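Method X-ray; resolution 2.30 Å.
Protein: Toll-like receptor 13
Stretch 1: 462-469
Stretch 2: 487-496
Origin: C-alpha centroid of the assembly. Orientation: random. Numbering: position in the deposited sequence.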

# COMPACT_ATOMS: atom_id res chain seq x y z
N ILE A 462 -13.66 -2.52 8.43
CA ILE A 462 -14.64 -2.40 9.50
C ILE A 462 -14.37 -3.37 10.65
O ILE A 462 -14.38 -4.58 10.47
CB ILE A 462 -16.08 -2.68 8.97
CG1 ILE A 462 -16.37 -1.82 7.74
CG2 ILE A 462 -17.12 -2.47 10.06
CD1 ILE A 462 -16.43 -0.33 8.05
N LEU A 463 -14.12 -2.81 11.83
CA LEU A 463 -13.99 -3.61 13.03
C LEU A 463 -15.16 -3.33 13.96
O LEU A 463 -15.22 -2.26 14.57
CB LEU A 463 -12.66 -3.32 13.74
CG LEU A 463 -11.35 -3.53 12.99
CD1 LEU A 463 -10.17 -3.27 13.90
CD2 LEU A 463 -11.26 -4.92 12.47
N GLU A 464 -16.09 -4.27 14.05
CA GLU A 464 -17.22 -4.14 14.96
C GLU A 464 -16.73 -3.93 16.39
O GLU A 464 -15.64 -4.35 16.75
CB GLU A 464 -18.12 -5.39 14.89
CG GLU A 464 -18.96 -5.49 13.62
CD GLU A 464 -19.99 -6.64 13.65
OE1 GLU A 464 -20.32 -7.18 12.56
OE2 GLU A 464 -20.48 -7.02 14.74
N PRO A 465 -17.54 -3.24 17.20
CA PRO A 465 -17.24 -3.11 18.63
C PRO A 465 -17.19 -4.49 19.24
O PRO A 465 -17.94 -5.35 18.79
CB PRO A 465 -18.45 -2.35 19.17
CG PRO A 465 -19.02 -1.64 17.98
CD PRO A 465 -18.76 -2.52 16.82
N ASN A 466 -16.34 -4.70 20.24
CA ASN A 466 -16.18 -6.02 20.87
C ASN A 466 -15.71 -7.13 19.92
O ASN A 466 -15.98 -8.31 20.15
CB ASN A 466 -17.47 -6.44 21.60
CG ASN A 466 -17.90 -5.44 22.65
OD1 ASN A 466 -17.07 -4.86 23.35
ND2 ASN A 466 -19.21 -5.22 22.76
N SER A 467 -15.02 -6.75 18.84
CA SER A 467 -14.39 -7.71 17.94
C SER A 467 -13.41 -8.60 18.71
O SER A 467 -13.27 -9.78 18.40
CB SER A 467 -13.62 -7.00 16.83
OG SER A 467 -14.48 -6.63 15.77
N PHE A 468 -12.75 -8.02 19.70
CA PHE A 468 -11.70 -8.67 20.45
C PHE A 468 -12.08 -9.00 21.89
O PHE A 468 -11.19 -9.16 22.74
CB PHE A 468 -10.43 -7.80 20.45
CG PHE A 468 -9.96 -7.41 19.08
CD1 PHE A 468 -9.37 -8.35 18.25
CD2 PHE A 468 -10.11 -6.11 18.62
CE1 PHE A 468 -8.92 -8.00 17.00
CE2 PHE A 468 -9.68 -5.75 17.36
CZ PHE A 468 -9.08 -6.69 16.54
N SER A 469 -13.37 -9.09 22.19
CA SER A 469 -13.77 -9.53 23.54
C SER A 469 -13.33 -10.99 23.81
O SER A 469 -13.20 -11.81 22.90
CB SER A 469 -15.27 -9.36 23.75
OG SER A 469 -16.00 -10.35 23.07
N PHE A 487 -11.34 4.50 14.88
CA PHE A 487 -11.49 3.52 15.96
C PHE A 487 -12.81 3.69 16.72
O PHE A 487 -13.11 4.77 17.20
CB PHE A 487 -10.35 3.67 16.97
CG PHE A 487 -8.98 3.69 16.36
CD1 PHE A 487 -8.35 2.51 15.99
CD2 PHE A 487 -8.32 4.90 16.14
CE1 PHE A 487 -7.08 2.53 15.44
CE2 PHE A 487 -7.05 4.92 15.58
CZ PHE A 487 -6.43 3.73 15.23
N HIS A 488 -13.56 2.61 16.85
CA HIS A 488 -14.80 2.63 17.62
C HIS A 488 -14.50 2.75 19.12
O HIS A 488 -13.41 2.42 19.55
CB HIS A 488 -15.63 1.36 17.35
CG HIS A 488 -16.83 1.24 18.24
ND1 HIS A 488 -18.05 1.80 17.92
CD2 HIS A 488 -16.98 0.64 19.44
CE1 HIS A 488 -18.91 1.54 18.89
NE2 HIS A 488 -18.29 0.85 19.83
N GLU A 489 -15.45 3.26 19.88
CA GLU A 489 -15.32 3.43 21.34
C GLU A 489 -14.81 2.21 22.10
O GLU A 489 -13.95 2.31 22.97
CB GLU A 489 -16.66 3.86 21.94
CG GLU A 489 -16.66 3.78 23.46
CD GLU A 489 -18.02 4.09 24.07
OE1 GLU A 489 -18.96 4.41 23.31
OE2 GLU A 489 -18.13 4.01 25.31
N HIS A 490 -15.37 1.05 21.77
CA HIS A 490 -15.09 -0.19 22.49
C HIS A 490 -14.37 -1.18 21.59
O HIS A 490 -14.59 -2.40 21.69
CB HIS A 490 -16.39 -0.83 22.99
CG HIS A 490 -17.09 -0.04 24.04
ND1 HIS A 490 -16.43 0.76 24.94
CD2 HIS A 490 -18.41 0.06 24.35
CE1 HIS A 490 -17.30 1.34 25.75
NE2 HIS A 490 -18.51 0.93 25.41
N LEU A 491 -13.52 -0.67 20.71
CA LEU A 491 -12.79 -1.52 19.79
C LEU A 491 -11.81 -2.42 20.56
O LEU A 491 -11.79 -3.63 20.37
CB LEU A 491 -12.03 -0.66 18.77
CG LEU A 491 -11.10 -1.40 17.82
CD1 LEU A 491 -11.84 -2.53 17.12
CD2 LEU A 491 -10.48 -0.43 16.81
N PHE A 492 -11.02 -1.80 21.42
CA PHE A 492 -9.95 -2.47 22.15
C PHE A 492 -10.35 -2.81 23.58
O PHE A 492 -9.51 -2.79 24.48
CB PHE A 492 -8.69 -1.61 22.13
CG PHE A 492 -8.15 -1.37 20.75
CD1 PHE A 492 -7.87 -2.44 19.91
CD2 PHE A 492 -7.95 -0.09 20.28
CE1 PHE A 492 -7.38 -2.22 18.63
CE2 PHE A 492 -7.46 0.14 18.99
CZ PHE A 492 -7.16 -0.91 18.17
N SER A 493 -11.61 -3.18 23.77
CA SER A 493 -12.17 -3.38 25.11
C SER A 493 -11.51 -4.45 25.99
O SER A 493 -10.92 -4.13 27.03
CB SER A 493 -13.67 -3.71 24.98
OG SER A 493 -14.46 -2.56 25.22
N GLY A 494 -11.59 -5.72 25.60
CA GLY A 494 -11.04 -6.80 26.40
C GLY A 494 -9.53 -6.94 26.46
O GLY A 494 -9.02 -7.98 26.91
N LEU A 495 -8.80 -5.92 26.03
CA LEU A 495 -7.37 -6.08 25.85
C LEU A 495 -6.48 -5.42 26.91
O LEU A 495 -5.48 -4.81 26.58
CB LEU A 495 -6.99 -5.56 24.46
CG LEU A 495 -7.73 -6.27 23.32
CD1 LEU A 495 -7.33 -5.72 21.95
CD2 LEU A 495 -7.48 -7.75 23.38
N GLU A 496 -6.81 -5.59 28.18
CA GLU A 496 -6.12 -4.83 29.22
C GLU A 496 -4.70 -5.33 29.50
O GLU A 496 -3.91 -4.65 30.17
CB GLU A 496 -6.92 -4.83 30.52
CG GLU A 496 -8.23 -4.08 30.46
CD GLU A 496 -8.91 -4.05 31.81
OE1 GLU A 496 -8.36 -4.63 32.77
OE2 GLU A 496 -10.00 -3.45 31.92

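Ile462 and Leu463 form a short strand; beyond it, most of both stretches is built of turns. In the first, a type II turn from Glu464 to Ser467 leads into a type I turn from Asn466 to Ser469; in the second, type I turns span His488 to Leu491, His490 to Ser493 and Phe492 to Leu495. The closest CA atoms across the stretches are those of Pro465 and Leu491, 4.9 Å apart. Beside them a single hydrogen bond joins the stretches: Asn466 N donates to His490 O over 3.2 Å, nearly linear at 170°. Asn466 adopts phi/psi of 61/25, the left-handed conformation expected at the third position of a type II turn and one that asparagine tolerates well. The same turn is braced internally by Ser467 OG, which donates to Glu464 O at 2.7 Å, alongside a weak bond of 3.2 Å from Ser467 N to Glu464 O.

The side chains add a largely apolar contact, within a total of 486 Å² buried between the stretches. Leu491 and Phe468 contribute most to it. Although the CA-to-CB bond of Leu491 points away, its t, p rotamer brings CD1 back to 3.6 Å from Leu463 CB and 3.9 Å from Phe468 CE2. Phe468 points toward the second stretch; its ring edge meets the backbone at Leu491 O, 3.5 Å from Phe468 CD2, while Leu495 CD1 packs 4.0 Å from Phe468 CB. Leucine and phenylalanine suit this site because their apolar side chains need no hydrogen-bond partners; Phe468, Leu491 and Leu495 are buried.

Pro465 and His488 are both partly exposed; Pro465 CG sits over one face of the His488 imidazole, 3.2 Å from the ring centroid, in a CH-pi contact suited to the compact pyrrolidine ring. An ideal CB at Gly494 would lie 3.3 Å from Phe468 O, a tight fit; glycine, with no side chain, leaves Gly494 CA 4.4 Å from that oxygen.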